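Local coordinates for protein alanine dehydrogenase (Archaeoglobus fulgidus, PDB 1OMO) that catalyses the reversible NAD(+)-dependent oxidative deamination of L-alanine to pyruvate and ammonium, working as a homodimer, at residues L4-E9 and K311-K316; L84-S89 and L96-A101. One frame throughout, in Å; residues are numbered along the deposited sequence.

Contact 1. Residues L4-E9 and K311-K316; sequences LILTQE and KNVGSK
The backbones of I5 and S315 meet in the antiparallel pairing of strand 3-6 with strand 315-317, through one sound bond. The amide of I5 gives this nearly straight bond to the carbonyl of S315 (N to O 2.8 Å, 168° at the hydrogen), slightly tilted from the carbonyl plane. The return bond, from S315 N to I5 O, is weak, bent and 3.3 Å long. A water reinforces this side: it donates to I5 O at 2.9 Å and also hydrogen-bonds S315 OG. With chi1 at 68°, OG sits between the backbone N and the carbonyl carbon of its own residue, and from there it also lies 3.6 Å from I5 CB. L4 pairs with K316 without backbone bonds, but its CA leans on S315 O in a CA-H...O contact.

Apolar branches close over G314, whose positive phi with extended psi is readily taken by glycine. In L4, chi1 of -176° sets CG anti to the backbone N; from CG, the CD1 branch comes within 3.6 Å of V313 O. L6 brings CD2 to 3.7 Å from G314 CA, while the same methyl meets V313 CG1 more loosely.

Farther out, A308 of helix 294-311 receives both L4 and L6, and the helix ends in a Schellman motif at N312. I5 and S315 both pack on I317 of the second subunit. The N- and C-terminal strands of the mixed sheet thus meet through directional polar groups, I5 O being shared by the water and a weak amide, while the leucine branches pack toward the last helix.

Contact 2. Residues L84-S89 and L96-A101; sequences LMILNS and LAVMDA
The carbonyl oxygen of L87 is gripped by two successive amides of the opposing strand. A97 N reaches it at 3.2 Å, in the carbonyl plane and on a lone pair; L96 N lies nearer but bends to 117° at the hydrogen, a weak bond. L96 and A97 together facing L87 make a classic beta bulge. Beyond it the antiparallel ladder is regular: L87 N bonds A97 O at 2.8 Å, and M85 and M99 exchange two nearly straight bonds that lie in the carbonyl planes.

The side chains of M85 and M99 run side by side in the same direction, with M85 CB 3.7 Å from M99 CG. A chi1 of 161° puts M85 CG beside its own carbonyl carbon, where it too nears M99 CG, at 3.9 Å. A101 CB meets M85 CB at 4.0 Å from the strand's end. At the bulge, L96 CD2 covers the N88-S89 peptide, 3.6 Å from S89 N.

This hairpin lies between strands 61-69 and 3-6. M85 and M99 face helix 294-311, while M85 and A101 both touch K65, the inferred catalytic residue. D100 OD1 and OD2 accept from T102 N and Y103 N at the start of helix 102-120, and N88 OD1 bonds W66 NE1 of the second subunit.

How the contacts relate
Strand 3-6 opens the chain and runs alongside strand 95-100, so contacts 1 and 2 belong to one mixed sheet, their centres about 11 Å apart. Residues 84-89 and 96-101 close a short hairpin loop in contact 2. The chain then builds the parallel Rossmann-type sheet that carries NAD and returns through helix 294-311 to residues 311-316, where contact 1 closes a loop of some 300 residues with contact 2 wholly within it. The two join directly through probable hydrogen bonds between V98 N and L4 O (2.9 Å) and between D100 N and L6 O (3.0 Å). Strand 3-6 thereby links the hairpin to the C-terminal strand, outermost within this chain, and both contacts touch the second subunit.

Contact 1. Residues L4-E9 and K311-K316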
loop_
_atom_site.group_PDB
_atom_site.type_symbol
_atom_site.label_atom_id
_atom_site.label_comp_id
_atom_site.label_asym_id
_atom_site.label_seq_id
_atom_site.Cartn_x
_atom_site.Cartn_y
_atom_site.Cartn_z
ATOM N N LEU A 4 15.048 8.800 8.340
ATOM C CA LEU A 4 14.971 8.758 9.804
ATOM C C LEU A 4 14.183 7.501 10.228
ATOM O O LEU A 4 13.163 7.170 9.618
ATOM C CB LEU A 4 14.268 10.033 10.297
ATOM C CG LEU A 4 14.111 10.348 11.771
ATOM C CD1 LEU A 4 15.449 10.733 12.331
ATOM C CD2 LEU A 4 13.091 11.449 11.961
ATOM N N ILE A 5 14.682 6.785 11.234
ATOM C CA ILE A 5 14.018 5.582 11.752
ATOM C C ILE A 5 13.499 5.906 13.150
ATOM O O ILE A 5 14.273 6.328 14.009
ATOM C CB ILE A 5 15.005 4.377 11.812
ATOM C CG1 ILE A 5 15.538 4.088 10.398
ATOM C CG2 ILE A 5 14.299 3.114 12.307
ATOM C CD1 ILE A 5 14.433 3.855 9.354
ATOM N N LEU A 6 12.189 5.755 13.362
ATOM C CA LEU A 6 11.590 6.045 14.667
ATOM C C LEU A 6 10.883 4.847 15.281
ATOM O O LEU A 6 10.010 4.202 14.668
ATOM C CB LEU A 6 10.615 7.210 14.574
ATOM C CG LEU A 6 11.183 8.618 14.375
ATOM C CD1 LEU A 6 10.020 9.570 14.279
ATOM C CD2 LEU A 6 12.102 9.038 15.518
ATOM N N THR A 7 11.295 4.556 16.504
ATOM C CA THR A 7 10.779 3.452 17.293
ATOM C C THR A 7 9.482 3.821 18.027
ATOM O O THR A 7 9.178 5.004 18.202
ATOM C CB THR A 7 11.776 3.072 18.368
ATOM O OG1 THR A 7 11.788 4.084 19.361
ATOM C CG2 THR A 7 13.142 3.098 17.836
ATOM N N GLN A 8 8.739 2.823 18.502
ATOM C CA GLN A 8 7.512 3.141 19.215
ATOM C C GLN A 8 7.800 4.009 20.440
ATOM O O GLN A 8 7.111 5.006 20.675
ATOM C CB GLN A 8 6.782 1.877 19.647
ATOM C CG GLN A 8 5.441 2.164 20.307
ATOM C CD GLN A 8 4.800 0.922 20.864
ATOM O OE1 GLN A 8 5.089 -0.195 20.417
ATOM N NE2 GLN A 8 3.915 1.100 21.841
ATOM N N GLU A 9 8.818 3.646 21.211
ATOM C CA GLU A 9 9.179 4.411 22.397
ATOM C C GLU A 9 9.481 5.852 22.002
ATOM O O GLU A 9 9.057 6.780 22.681
ATOM C CB GLU A 9 10.389 3.777 23.104
ATOM C CG GLU A 9 10.838 4.493 24.382
ATOM C CD GLU A 9 11.469 3.556 25.443
ATOM O OE1 GLU A 9 12.409 2.783 25.112
ATOM O OE2 GLU A 9 11.018 3.611 26.618
ATOM N N LYS A 311 13.876 17.698 18.166
ATOM C CA LYS A 311 14.537 17.194 19.357
ATOM C C LYS A 311 15.692 16.250 19.084
ATOM O O LYS A 311 16.204 15.603 20.004
ATOM C CB LYS A 311 13.522 16.512 20.262
ATOM C CG LYS A 311 12.400 17.416 20.705
ATOM C CD LYS A 311 11.476 16.648 21.640
ATOM C CE LYS A 311 10.490 17.575 22.315
ATOM N NZ LYS A 311 9.539 16.790 23.141
ATOM N N ASN A 312 16.113 16.181 17.826
ATOM C CA ASN A 312 17.222 15.310 17.438
ATOM C C ASN A 312 16.924 13.870 17.864
ATOM O O ASN A 312 17.815 13.150 18.334
ATOM C CB ASN A 312 18.530 15.763 18.099
ATOM C CG ASN A 312 19.757 15.168 17.422
ATOM O OD1 ASN A 312 20.789 14.962 18.056
ATOM N ND2 ASN A 312 19.650 14.898 16.118
ATOM N N VAL A 313 15.669 13.456 17.723
ATOM C CA VAL A 313 15.287 12.105 18.094
ATOM C C VAL A 313 15.300 11.187 16.867
ATOM O O VAL A 313 14.940 11.609 15.746
ATOM C CB VAL A 313 13.876 12.092 18.713
ATOM C CG1 VAL A 313 13.517 10.672 19.178
ATOM C CG2 VAL A 313 13.813 13.079 19.880
ATOM N N GLY A 314 15.711 9.940 17.079
ATOM C CA GLY A 314 15.739 8.975 15.995
ATOM C C GLY A 314 17.125 8.463 15.678
ATOM O O GLY A 314 18.052 8.665 16.453
ATOM N N SER A 315 17.252 7.756 14.562
ATOM C CA SER A 315 18.531 7.228 14.096
ATOM C C SER A 315 18.392 7.332 12.585
ATOM O O SER A 315 17.278 7.484 12.088
ATOM C CB SER A 315 18.750 5.776 14.557
ATOM O OG SER A 315 17.858 4.849 13.951
ATOM N N LYS A 316 19.497 7.275 11.855
ATOM C CA LYS A 316 19.420 7.442 10.417
ATOM C C LYS A 316 20.027 6.356 9.559
ATOM O O LYS A 316 21.110 5.862 9.856
ATOM C CB LYS A 316 20.080 8.761 10.028
ATOM C CG LYS A 316 19.417 9.977 10.625
ATOM C CD LYS A 316 20.312 11.204 10.513
ATOM C CE LYS A 316 19.572 12.481 10.895
ATOM N NZ LYS A 316 18.551 12.816 9.874
HETATM O O HOH W 1 15.626 4.467 15.800
#

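Contact 2. Residues L84-S89 and L96-A101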
loop_
_atom_site.group_PDB
_atom_site.type_symbol
_atom_site.label_atom_id
_atom_site.label_comp_id
_atom_site.label_asym_id
_atom_site.label_seq_id
_atom_site.Cartn_x
_atom_site.Cartn_y
_atom_site.Cartn_z
ATOM N N LEU A 84 3.581 0.157 10.641
ATOM C CA LEU A 84 4.728 0.913 10.184
ATOM C C LEU A 84 4.245 1.914 9.167
ATOM O O LEU A 84 3.444 1.572 8.283
ATOM C CB LEU A 84 5.747 0.018 9.506
ATOM C CG LEU A 84 6.609 -0.875 10.374
ATOM C CD1 LEU A 84 7.625 -1.625 9.466
ATOM C CD2 LEU A 84 7.297 -0.026 11.445
ATOM N N MET A 85 4.759 3.136 9.290
ATOM C CA MET A 85 4.441 4.241 8.398
ATOM C C MET A 85 5.714 4.690 7.686
ATOM O O MET A 85 6.768 4.904 8.321
ATOM C CB MET A 85 3.881 5.425 9.207
ATOM C CG MET A 85 3.923 6.823 8.505
ATOM S SD MET A 85 2.894 6.892 7.011
ATOM C CE MET A 85 1.249 7.157 7.808
ATOM N N ILE A 86 5.614 4.802 6.367
ATOM C CA ILE A 86 6.706 5.308 5.557
ATOM C C ILE A 86 6.194 6.715 5.178
ATOM O O ILE A 86 5.125 6.858 4.570
ATOM C CB ILE A 86 6.962 4.483 4.265
ATOM C CG1 ILE A 86 7.359 3.030 4.598
ATOM C CG2 ILE A 86 8.092 5.170 3.479
ATOM C CD1 ILE A 86 7.367 2.046 3.417
ATOM N N LEU A 87 6.939 7.746 5.572
ATOM C CA LEU A 87 6.576 9.144 5.311
ATOM C C LEU A 87 7.417 9.612 4.158
ATOM O O LEU A 87 8.636 9.504 4.227
ATOM C CB LEU A 87 6.918 10.036 6.506
ATOM C CG LEU A 87 5.934 10.990 7.165
ATOM C CD1 LEU A 87 6.758 12.062 7.832
ATOM C CD2 LEU A 87 4.982 11.616 6.209
ATOM N N ASN A 88 6.787 10.166 3.124
ATOM C CA ASN A 88 7.544 10.628 1.952
ATOM C C ASN A 88 7.348 12.099 1.627
ATOM O O ASN A 88 6.448 12.757 2.142
ATOM C CB ASN A 88 7.162 9.836 0.702
ATOM C CG ASN A 88 7.268 8.319 0.894
ATOM O OD1 ASN A 88 6.574 7.728 1.738
ATOM N ND2 ASN A 88 8.133 7.684 0.105
ATOM N N SER A 89 8.208 12.606 0.751
ATOM C CA SER A 89 8.106 13.990 0.289
ATOM C C SER A 89 7.301 13.970 -1.006
ATOM O O SER A 89 7.617 13.222 -1.916
ATOM C CB SER A 89 9.493 14.568 0.005
ATOM O OG SER A 89 9.416 15.654 -0.906
ATOM N N LEU A 96 11.319 10.051 3.724
ATOM C CA LEU A 96 11.818 10.865 4.816
ATOM C C LEU A 96 11.944 10.078 6.120
ATOM O O LEU A 96 12.874 10.288 6.908
ATOM C CB LEU A 96 10.854 12.043 5.049
ATOM C CG LEU A 96 10.937 13.437 4.403
ATOM C CD1 LEU A 96 11.957 13.490 3.286
ATOM C CD2 LEU A 96 9.552 13.806 3.873
ATOM N N ALA A 97 11.002 9.181 6.371
ATOM C CA ALA A 97 11.050 8.435 7.629
ATOM C C ALA A 97 10.273 7.117 7.570
ATOM O O ALA A 97 9.353 6.946 6.750
ATOM C CB ALA A 97 10.477 9.320 8.771
ATOM N N VAL A 98 10.677 6.190 8.426
ATOM C CA VAL A 98 10.020 4.905 8.584
ATOM C C VAL A 98 9.833 4.907 10.084
ATOM O O VAL A 98 10.820 4.897 10.831
ATOM C CB VAL A 98 10.922 3.713 8.189
ATOM C CG1 VAL A 98 10.246 2.413 8.605
ATOM C CG2 VAL A 98 11.168 3.695 6.674
ATOM N N MET A 99 8.573 4.964 10.526
ATOM C CA MET A 99 8.231 5.019 11.959
ATOM C C MET A 99 7.229 3.976 12.425
ATOM O O MET A 99 6.448 3.422 11.649
ATOM C CB MET A 99 7.509 6.304 12.352
ATOM C CG MET A 99 6.381 6.841 11.565
ATOM S SD MET A 99 6.123 8.516 12.280
ATOM C CE MET A 99 7.312 9.340 11.257
ATOM N N ASP A 100 7.204 3.790 13.731
ATOM C CA ASP A 100 6.223 2.918 14.327
ATOM C C ASP A 100 4.922 3.705 14.226
ATOM O O ASP A 100 4.881 4.909 14.519
ATOM C CB ASP A 100 6.479 2.691 15.818
ATOM C CG ASP A 100 5.238 2.130 16.524
ATOM O OD1 ASP A 100 4.758 1.091 16.076
ATOM O OD2 ASP A 100 4.725 2.708 17.497
ATOM N N ALA A 101 3.866 3.051 13.796
ATOM C CA ALA A 101 2.570 3.707 13.743
ATOM C C ALA A 101 1.626 2.896 14.660
ATOM O O ALA A 101 0.401 3.063 14.602
ATOM C CB ALA A 101 2.033 3.747 12.305
#